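Local coordinates for alcohol dehydrogenase (Thermus sp., PDB 4CPD), which probably catalyses the NAD-dependent interconversion of alcohols and their aldehydes or ketones, as a zinc-containing medium-chain dehydrogenase, at residues T156-G159 against G160-G164; L292-V295 against H296-I299. All coordinates share one frame; numbering follows the deposited sequence.

Contact 1 of 2, residues T156-G159 against G160-G164; sequences TAYG and GLIQG. With NAD (nicotinamide-adenine-dinucleotide), chain G.
Helix 153-163, which follows the zinc ligand Asp-152 and carries Thr-156 of the nicotinamide pocket in this medium-chain dehydrogenase, makes its last two turns here, and Tyr-158 meets Ile-162 one turn on. CG1 of Ile-162 lies over one face of the Tyr-158 ring, displaced toward the rim: it sits 4.0 Å from the ring centroid, a CH-pi contact, and 3.6 Å from CE2. Tyr-158 has CG anti to its backbone N (chi1 -174°), which sends the phenol outward from the helix with that face against the isoleucine branch. Four successive i to i+4 bonds run through residues 156-163: Gly-160 N to Thr-156 O, Leu-161 N to Ala-157 O, Ile-162 N to Tyr-158 O at 2.8 Å, and Gln-163 N to Gly-159 O at 2.9 Å. CG of Leu-161 bends back to 3.4 Å from Ala-157 O, lining the same carbonyl that its own amide grips. At the coenzyme end Thr-156 faces the nicotinamide ring: OG1 lies 3.4 Å from NAD C4N, the carbon that exchanges hydride in this family, and CG2 packs at 3.7 Å from the same atom. OG1 is hydrogen-bonded to the carbonyl of Asp-152, a bond back to the residue just before the helix, which probably helps to hold the hydroxyl beside the ring. The helix packs against two others: Ala-157, Tyr-158 and Leu-161 meet helix 179-190, while Tyr-158 and Ile-162 also touch helix 295-307. Near its end, Gly-160 O is bonded to Ser-264 OG, on strand 262-265 of the parallel sheet.

Contact 2 of 2, residues L292-V295 against H296-I299; sequences LANV and HLYI. With NAD (nicotinamide-adenine-dinucleotide), chain G.
Val-295 O takes two amides of the first turn of helix 295-307: Tyr-298 N at 3.0 Å and, by a weak bond, Ile-299 N at 2.9 Å. One residue earlier, Asn-294 O accepts Leu-297 N at 2.9 Å. The Asn-294 amide slants across Leu-297, with ND2 3.5 Å from CB; with chi1 at 179° the side chain extends away from its own amide nitrogen and reaches Leu-297. Its ND2 is hydrogen-bonded to His-98 O. CD2 of the Tyr-298 ring comes to 3.5 Å from Asn-294 O. Val-295 CG1 packs against Ile-299 CB at 4.2 Å. Upstream of the turn, Ala-293 N donates a straight bond of 2.7 Å to the nicotinamide carboxamide oxygen O7N (167°), while CB of Leu-292 lines the same oxygen. The chain thus leaves strand 286-290, a strand of the parallel sheet, passes the coenzyme and winds into helix 295-307; Val-295 and Tyr-298 rest on helix 153-163, and Leu-292 packs on Leu-282 of the second subunit.

Overall arrangement
Contact 1 comes first along the chain, on helix 153-163; contact 2 follows well over a hundred residues later, where the loop after strand 286-290 becomes helix 295-307. Their centres are nevertheless only 9 Å apart, and the two helices touch directly. Gln-163 NE2 and Tyr-298 OH are 2.6 Å apart, probably hydrogen-bonded, and CE2 of Tyr-298 lies 3.4 Å from Gly-159 CA. At the coenzyme end, Thr-156 OG1 and Ala-293 CB meet at 3.4 Å. Both contacts thus reach NAD, contact 1 at the ring and contact 2 at the carboxamide, which is consistent with their helping to hold the nicotinamide near the zinc bound by Cys-38, His-59 and Asp-152.

Contact 1 of 2, residues T156-G159 against G160-G164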
ATOM      1  N   THR A 156       2.922   7.597 -15.759  1.00 37.99           N
ATOM      2  CA  THR A 156       3.629   7.130 -14.588  1.00 39.62           C
ATOM      3  C   THR A 156       3.236   7.957 -13.365  1.00 38.28           C
ATOM      4  O   THR A 156       2.860   7.419 -12.324  1.00 37.99           O
ATOM      5  CB  THR A 156       5.164   7.167 -14.827  1.00 36.86           C
ATOM      6  OG1 THR A 156       5.502   6.182 -15.801  1.00 37.36           O
ATOM      7  CG2 THR A 156       5.923   6.847 -13.605  1.00 35.47           C
ATOM      8  N   ALA A 157       3.359   9.266 -13.493  1.00 37.36           N
ATOM      9  CA  ALA A 157       2.998  10.181 -12.410  1.00 33.63           C
ATOM     10  C   ALA A 157       1.479  10.113 -12.095  1.00 32.50           C
ATOM     11  O   ALA A 157       1.062  10.045 -10.958  1.00 27.58           O
ATOM     12  CB  ALA A 157       3.384  11.584 -12.805  1.00 32.45           C
ATOM     13  N   TYR A 158       0.662  10.142 -13.127  1.00 34.54           N
ATOM     14  CA  TYR A 158      -0.780  10.012 -12.984  1.00 34.94           C
ATOM     15  C   TYR A 158      -1.082   8.746 -12.180  1.00 38.95           C
ATOM     16  O   TYR A 158      -1.787   8.790 -11.156  1.00 42.15           O
ATOM     17  CB  TYR A 158      -1.403   9.926 -14.366  1.00 32.27           C
ATOM     18  CG  TYR A 158      -2.867   9.941 -14.373  1.00 34.29           C
ATOM     19  CD1 TYR A 158      -3.554  11.138 -14.323  1.00 37.58           C
ATOM     20  CD2 TYR A 158      -3.605   8.749 -14.460  1.00 35.95           C
ATOM     21  CE1 TYR A 158      -4.957  11.164 -14.345  1.00 38.77           C
ATOM     22  CE2 TYR A 158      -4.996   8.756 -14.491  1.00 35.15           C
ATOM     23  CZ  TYR A 158      -5.676   9.962 -14.434  1.00 38.12           C
ATOM     24  OH  TYR A 158      -7.059   9.970 -14.439  1.00 36.32           O
ATOM     25  N   GLY A 159      -0.530   7.625 -12.638  1.00 40.47           N
ATOM     26  CA  GLY A 159      -0.768   6.325 -12.026  1.00 41.17           C
ATOM     27  C   GLY A 159      -0.369   6.370 -10.558  1.00 41.32           C
ATOM     28  O   GLY A 159      -1.135   5.948  -9.674  1.00 40.70           O
ATOM     29  N   GLY A 160       0.810   6.920 -10.298  1.00 37.56           N
ATOM     30  CA  GLY A 160       1.294   7.041  -8.949  1.00 38.56           C
ATOM     31  C   GLY A 160       0.275   7.710  -8.065  1.00 43.75           C
ATOM     32  O   GLY A 160       0.018   7.253  -6.950  1.00 48.76           O
ATOM     33  N   LEU A 161      -0.316   8.792  -8.575  1.00 44.27           N
ATOM     34  CA  LEU A 161      -1.258   9.593  -7.808  1.00 39.35           C
ATOM     35  C   LEU A 161      -2.610   8.924  -7.676  1.00 39.19           C
ATOM     36  O   LEU A 161      -3.231   8.997  -6.598  1.00 36.50           O
ATOM     37  CB  LEU A 161      -1.443  10.962  -8.420  1.00 39.26           C
ATOM     38  CG  LEU A 161      -0.199  11.825  -8.371  1.00 39.27           C
ATOM     39  CD1 LEU A 161      -0.395  13.045  -9.264  1.00 38.44           C
ATOM     40  CD2 LEU A 161       0.113  12.217  -6.949  1.00 37.62           C
ATOM     41  N   ILE A 162      -3.095   8.289  -8.735  1.00 37.27           N
ATOM     42  CA  ILE A 162      -4.375   7.563  -8.595  1.00 42.67           C
ATOM     43  C   ILE A 162      -4.280   6.388  -7.593  1.00 44.06           C
ATOM     44  O   ILE A 162      -5.184   6.193  -6.760  1.00 39.51           O
ATOM     45  CB  ILE A 162      -4.891   7.025  -9.923  1.00 41.41           C
ATOM     46  CG1 ILE A 162      -5.136   8.180 -10.894  1.00 44.70           C
ATOM     47  CG2 ILE A 162      -6.170   6.239  -9.728  1.00 41.39           C
ATOM     48  CD1 ILE A 162      -6.222   9.136 -10.498  1.00 44.01           C
ATOM     49  N   GLN A 163      -3.187   5.634  -7.674  1.00 41.26           N
ATOM     50  CA  GLN A 163      -2.970   4.523  -6.780  1.00 40.44           C
ATOM     51  C   GLN A 163      -2.798   5.038  -5.360  1.00 41.42           C
ATOM     52  O   GLN A 163      -3.233   4.400  -4.394  1.00 45.71           O
ATOM     53  CB  GLN A 163      -1.779   3.674  -7.257  1.00 41.98           C
ATOM     54  CG  GLN A 163      -2.111   2.795  -8.475  1.00 43.81           C
ATOM     55  CD  GLN A 163      -0.885   2.356  -9.261  1.00 46.96           C
ATOM     56  OE1 GLN A 163       0.217   2.304  -8.720  1.00 49.73           O
ATOM     57  NE2 GLN A 163      -1.070   2.037 -10.544  1.00 52.35           N
ATOM     58  N   GLY A 164      -2.206   6.218  -5.235  1.00 41.61           N
ATOM     59  CA  GLY A 164      -2.045   6.876  -3.937  1.00 41.06           C
ATOM     60  C   GLY A 164      -3.336   7.459  -3.396  1.00 41.00           C
ATOM     61  O   GLY A 164      -3.356   8.069  -2.339  1.00 45.76           O
TER
HETATM   62  PA  NAD G1407      15.719  12.663 -13.603  1.00 77.42           P
HETATM   63  O1A NAD G1407      15.801  13.528 -14.862  1.00 63.81           O
HETATM   64  O2A NAD G1407      16.980  11.979 -13.083  1.00 70.53           O
HETATM   65  O5B NAD G1407      15.035  13.432 -12.353  1.00 72.90           O
HETATM   66  C5B NAD G1407      15.459  13.179 -11.014  1.00 77.42           C
HETATM   67  C4B NAD G1407      15.284  14.436 -10.167  1.00 84.55           C
HETATM   68  O4B NAD G1407      15.405  14.108  -8.776  1.00 78.98           O
HETATM   69  C3B NAD G1407      16.357  15.480 -10.495  1.00 82.18           C
HETATM   70  O3B NAD G1407      15.831  16.813 -10.600  1.00 69.96           O
HETATM   71  C2B NAD G1407      17.289  15.416  -9.319  1.00 84.70           C
HETATM   72  O2B NAD G1407      17.936  16.669  -9.079  1.00 82.42           O
HETATM   73  C1B NAD G1407      16.333  15.028  -8.208  1.00 82.81           C
HETATM   74  N9A NAD G1407      17.070  14.418  -7.101  1.00 90.34           N
HETATM   75  C8A NAD G1407      18.058  13.509  -7.233  1.00 87.86           C
HETATM   76  N7A NAD G1407      18.518  13.176  -6.003  1.00 93.35           N
HETATM   77  C5A NAD G1407      17.814  13.874  -5.082  1.00 88.69           C
HETATM   78  C6A NAD G1407      17.785  13.980  -3.609  1.00 87.16           C
HETATM   79  N6A NAD G1407      18.642  13.235  -2.894  1.00 85.40           N
HETATM   80  N1A NAD G1407      16.903  14.826  -3.015  1.00 91.56           N
HETATM   81  C2A NAD G1407      16.045  15.568  -3.742  1.00 88.34           C
HETATM   82  N3A NAD G1407      16.019  15.518  -5.095  1.00 91.40           N
HETATM   83  C4A NAD G1407      16.857  14.706  -5.809  1.00 91.79           C
HETATM   84  O3  NAD G1407      14.650  11.467 -13.838  1.00 82.45           O
HETATM   85  PN  NAD G1407      13.111  11.555 -14.342  1.00 79.80           P
HETATM   86  O1N NAD G1407      13.198  11.503 -15.855  1.00 64.02           O
HETATM   87  O2N NAD G1407      12.322  12.619 -13.571  1.00 70.72           O
HETATM   88  O5D NAD G1407      12.545  10.151 -13.774  1.00 78.51           O
HETATM   89  C5D NAD G1407      12.182  10.107 -12.379  1.00 77.24           C
HETATM   90  C4D NAD G1407      12.429   8.773 -11.679  1.00 75.50           C
HETATM   91  O4D NAD G1407      11.300   7.923 -11.927  1.00 75.71           O
HETATM   92  C3D NAD G1407      13.665   8.017 -12.169  1.00 75.75           C
HETATM   93  O3D NAD G1407      14.214   7.280 -11.063  1.00 63.16           O
HETATM   94  C2D NAD G1407      13.114   7.109 -13.271  1.00 78.14           C
HETATM   95  O2D NAD G1407      13.918   5.947 -13.597  1.00 65.75           O
HETATM   96  C1D NAD G1407      11.751   6.766 -12.665  1.00 76.14           C
HETATM   97  N1N NAD G1407      10.748   6.316 -13.644  1.00 74.51           N
HETATM   98  C2N NAD G1407       9.995   5.293 -13.227  1.00 68.30           C
HETATM   99  C3N NAD G1407       9.000   4.742 -14.021  1.00 60.95           C
HETATM  100  C7N NAD G1407       8.223   3.608 -13.416  1.00 54.73           C
HETATM  101  O7N NAD G1407       7.701   2.752 -14.112  1.00 50.96           O
HETATM  102  N7N NAD G1407       8.106   3.589 -12.074  1.00 51.77           N
HETATM  103  C4N NAD G1407       8.771   5.280 -15.298  1.00 63.70           C
HETATM  104  C5N NAD G1407       9.563   6.352 -15.727  1.00 67.31           C
HETATM  105  C6N NAD G1407      10.558   6.860 -14.875  1.00 74.09           C

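Contact 2 of 2, residues L292-V295 against H296-I299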
ATOM      1  N   LEU A 292       6.708  -0.398 -10.921  1.00 41.78           N
ATOM      2  CA  LEU A 292       6.814   0.180 -12.232  1.00 41.90           C
ATOM      3  C   LEU A 292       5.414   0.480 -12.759  1.00 42.95           C
ATOM      4  O   LEU A 292       4.445  -0.216 -12.435  1.00 48.29           O
ATOM      5  CB  LEU A 292       7.547  -0.785 -13.153  1.00 46.48           C
ATOM      6  CG  LEU A 292       8.907  -1.299 -12.644  1.00 52.28           C
ATOM      7  CD1 LEU A 292       9.587  -2.132 -13.714  1.00 53.45           C
ATOM      8  CD2 LEU A 292       9.854  -0.181 -12.203  1.00 54.75           C
ATOM      9  N   ALA A 293       5.310   1.508 -13.589  1.00 40.23           N
ATOM     10  CA  ALA A 293       4.019   2.016 -14.041  1.00 36.43           C
ATOM     11  C   ALA A 293       3.229   0.993 -14.737  1.00 34.68           C
ATOM     12  O   ALA A 293       3.782   0.110 -15.364  1.00 39.23           O
ATOM     13  CB  ALA A 293       4.236   3.161 -14.982  1.00 39.11           C
ATOM     14  N   ASN A 294       1.920   1.123 -14.650  1.00 37.60           N
ATOM     15  CA  ASN A 294       0.987   0.236 -15.357  1.00 34.44           C
ATOM     16  C   ASN A 294       0.227   1.125 -16.330  1.00 36.04           C
ATOM     17  O   ASN A 294      -0.992   1.341 -16.255  1.00 36.78           O
ATOM     18  CB  ASN A 294       0.062  -0.454 -14.367  1.00 33.42           C
ATOM     19  CG  ASN A 294      -0.935  -1.365 -15.035  1.00 34.93           C
ATOM     20  OD1 ASN A 294      -0.731  -1.819 -16.153  1.00 37.23           O
ATOM     21  ND2 ASN A 294      -2.024  -1.639 -14.356  1.00 36.25           N
ATOM     22  N   VAL A 295       0.998   1.655 -17.259  1.00 37.49           N
ATOM     23  CA  VAL A 295       0.539   2.685 -18.175  1.00 39.76           C
ATOM     24  C   VAL A 295      -0.772   2.376 -18.868  1.00 37.50           C
ATOM     25  O   VAL A 295      -1.620   3.259 -19.002  1.00 44.58           O
ATOM     26  CB  VAL A 295       1.602   2.974 -19.236  1.00 41.80           C
ATOM     27  CG1 VAL A 295       1.085   3.993 -20.236  1.00 45.42           C
ATOM     28  CG2 VAL A 295       2.890   3.482 -18.581  1.00 39.32           C
ATOM     29  N   HIS A 296      -0.940   1.141 -19.298  1.00 32.88           N
ATOM     30  CA  HIS A 296      -2.140   0.752 -20.049  1.00 33.16           C
ATOM     31  C   HIS A 296      -3.418   1.049 -19.286  1.00 34.26           C
ATOM     32  O   HIS A 296      -4.432   1.349 -19.882  1.00 30.16           O
ATOM     33  CB  HIS A 296      -2.132  -0.731 -20.370  1.00 33.15           C
ATOM     34  CG  HIS A 296      -0.916  -1.183 -21.111  1.00 36.33           C
ATOM     35  ND1 HIS A 296       0.338  -1.192 -20.540  1.00 38.33           N
ATOM     36  CD2 HIS A 296      -0.759  -1.647 -22.376  1.00 37.38           C
ATOM     37  CE1 HIS A 296       1.212  -1.648 -21.412  1.00 38.70           C
ATOM     38  NE2 HIS A 296       0.575  -1.920 -22.536  1.00 37.83           N
ATOM     39  N   LEU A 297      -3.364   0.930 -17.958  1.00 35.99           N
ATOM     40  CA  LEU A 297      -4.531   1.122 -17.151  1.00 37.07           C
ATOM     41  C   LEU A 297      -5.021   2.576 -17.243  1.00 37.87           C
ATOM     42  O   LEU A 297      -6.202   2.801 -17.167  1.00 37.93           O
ATOM     43  CB  LEU A 297      -4.235   0.740 -15.692  1.00 37.47           C
ATOM     44  CG  LEU A 297      -5.494   0.582 -14.801  1.00 37.81           C
ATOM     45  CD1 LEU A 297      -6.358  -0.543 -15.301  1.00 36.09           C
ATOM     46  CD2 LEU A 297      -5.115   0.338 -13.344  1.00 38.32           C
ATOM     47  N   TYR A 298      -4.098   3.528 -17.416  1.00 37.82           N
ATOM     48  CA  TYR A 298      -4.378   4.949 -17.324  1.00 37.22           C
ATOM     49  C   TYR A 298      -4.348   5.696 -18.642  1.00 37.18           C
ATOM     50  O   TYR A 298      -4.858   6.791 -18.740  1.00 42.23           O
ATOM     51  CB  TYR A 298      -3.348   5.579 -16.392  1.00 39.29           C
ATOM     52  CG  TYR A 298      -3.321   4.897 -15.042  1.00 40.03           C
ATOM     53  CD1 TYR A 298      -4.430   4.956 -14.205  1.00 40.27           C
ATOM     54  CD2 TYR A 298      -2.204   4.190 -14.609  1.00 40.48           C
ATOM     55  CE1 TYR A 298      -4.425   4.332 -12.979  1.00 39.74           C
ATOM     56  CE2 TYR A 298      -2.195   3.555 -13.387  1.00 40.26           C
ATOM     57  CZ  TYR A 298      -3.307   3.631 -12.587  1.00 40.64           C
ATOM     58  OH  TYR A 298      -3.321   3.026 -11.375  1.00 43.23           O
ATOM     59  N   ILE A 299      -3.743   5.122 -19.661  1.00 36.84           N
ATOM     60  CA  ILE A 299      -3.437   5.876 -20.874  1.00 35.53           C
ATOM     61  C   ILE A 299      -4.663   6.500 -21.542  1.00 34.03           C
ATOM     62  O   ILE A 299      -4.570   7.580 -22.058  1.00 31.15           O
ATOM     63  CB  ILE A 299      -2.666   5.007 -21.885  1.00 35.95           C
ATOM     64  CG1 ILE A 299      -2.053   5.873 -22.970  1.00 36.27           C
ATOM     65  CG2 ILE A 299      -3.580   3.958 -22.512  1.00 37.94           C
ATOM     66  CD1 ILE A 299      -1.037   5.129 -23.794  1.00 36.75           C
TER
HETATM   67  PA  NAD G1407      15.719  12.663 -13.603  1.00 77.42           P
HETATM   68  O1A NAD G1407      15.801  13.528 -14.862  1.00 63.81           O
HETATM   69  O2A NAD G1407      16.980  11.979 -13.083  1.00 70.53           O
HETATM   70  O5B NAD G1407      15.035  13.432 -12.353  1.00 72.90           O
HETATM   71  C5B NAD G1407      15.459  13.179 -11.014  1.00 77.42           C
HETATM   72  C4B NAD G1407      15.284  14.436 -10.167  1.00 84.55           C
HETATM   73  O4B NAD G1407      15.405  14.108  -8.776  1.00 78.98           O
HETATM   74  C3B NAD G1407      16.357  15.480 -10.495  1.00 82.18           C
HETATM   75  O3B NAD G1407      15.831  16.813 -10.600  1.00 69.96           O
HETATM   76  C2B NAD G1407      17.289  15.416  -9.319  1.00 84.70           C
HETATM   77  O2B NAD G1407      17.936  16.669  -9.079  1.00 82.42           O
HETATM   78  C1B NAD G1407      16.333  15.028  -8.208  1.00 82.81           C
HETATM   79  N9A NAD G1407      17.070  14.418  -7.101  1.00 90.34           N
HETATM   80  C8A NAD G1407      18.058  13.509  -7.233  1.00 87.86           C
HETATM   81  N7A NAD G1407      18.518  13.176  -6.003  1.00 93.35           N
HETATM   82  C5A NAD G1407      17.814  13.874  -5.082  1.00 88.69           C
HETATM   83  C6A NAD G1407      17.785  13.980  -3.609  1.00 87.16           C
HETATM   84  N6A NAD G1407      18.642  13.235  -2.894  1.00 85.40           N
HETATM   85  N1A NAD G1407      16.903  14.826  -3.015  1.00 91.56           N
HETATM   86  C2A NAD G1407      16.045  15.568  -3.742  1.00 88.34           C
HETATM   87  N3A NAD G1407      16.019  15.518  -5.095  1.00 91.40           N
HETATM   88  C4A NAD G1407      16.857  14.706  -5.809  1.00 91.79           C
HETATM   89  O3  NAD G1407      14.650  11.467 -13.838  1.00 82.45           O
HETATM   90  PN  NAD G1407      13.111  11.555 -14.342  1.00 79.80           P
HETATM   91  O1N NAD G1407      13.198  11.503 -15.855  1.00 64.02           O
HETATM   92  O2N NAD G1407      12.322  12.619 -13.571  1.00 70.72           O
HETATM   93  O5D NAD G1407      12.545  10.151 -13.774  1.00 78.51           O
HETATM   94  C5D NAD G1407      12.182  10.107 -12.379  1.00 77.24           C
HETATM   95  C4D NAD G1407      12.429   8.773 -11.679  1.00 75.50           C
HETATM   96  O4D NAD G1407      11.300   7.923 -11.927  1.00 75.71           O
HETATM   97  C3D NAD G1407      13.665   8.017 -12.169  1.00 75.75           C
HETATM   98  O3D NAD G1407      14.214   7.280 -11.063  1.00 63.16           O
HETATM   99  C2D NAD G1407      13.114   7.109 -13.271  1.00 78.14           C
HETATM  100  O2D NAD G1407      13.918   5.947 -13.597  1.00 65.75           O
HETATM  101  C1D NAD G1407      11.751   6.766 -12.665  1.00 76.14           C
HETATM  102  N1N NAD G1407      10.748   6.316 -13.644  1.00 74.51           N
HETATM  103  C2N NAD G1407       9.995   5.293 -13.227  1.00 68.30           C
HETATM  104  C3N NAD G1407       9.000   4.742 -14.021  1.00 60.95           C
HETATM  105  C7N NAD G1407       8.223   3.608 -13.416  1.00 54.73           C
HETATM  106  O7N NAD G1407       7.701   2.752 -14.112  1.00 50.96           O
HETATM  107  N7N NAD G1407       8.106   3.589 -12.074  1.00 51.77           N
HETATM  108  C4N NAD G1407       8.771   5.280 -15.298  1.00 63.70           C
HETATM  109  C5N NAD G1407       9.563   6.352 -15.727  1.00 67.31           C
HETATM  110  C6N NAD G1407      10.558   6.860 -14.875  1.00 74.09           C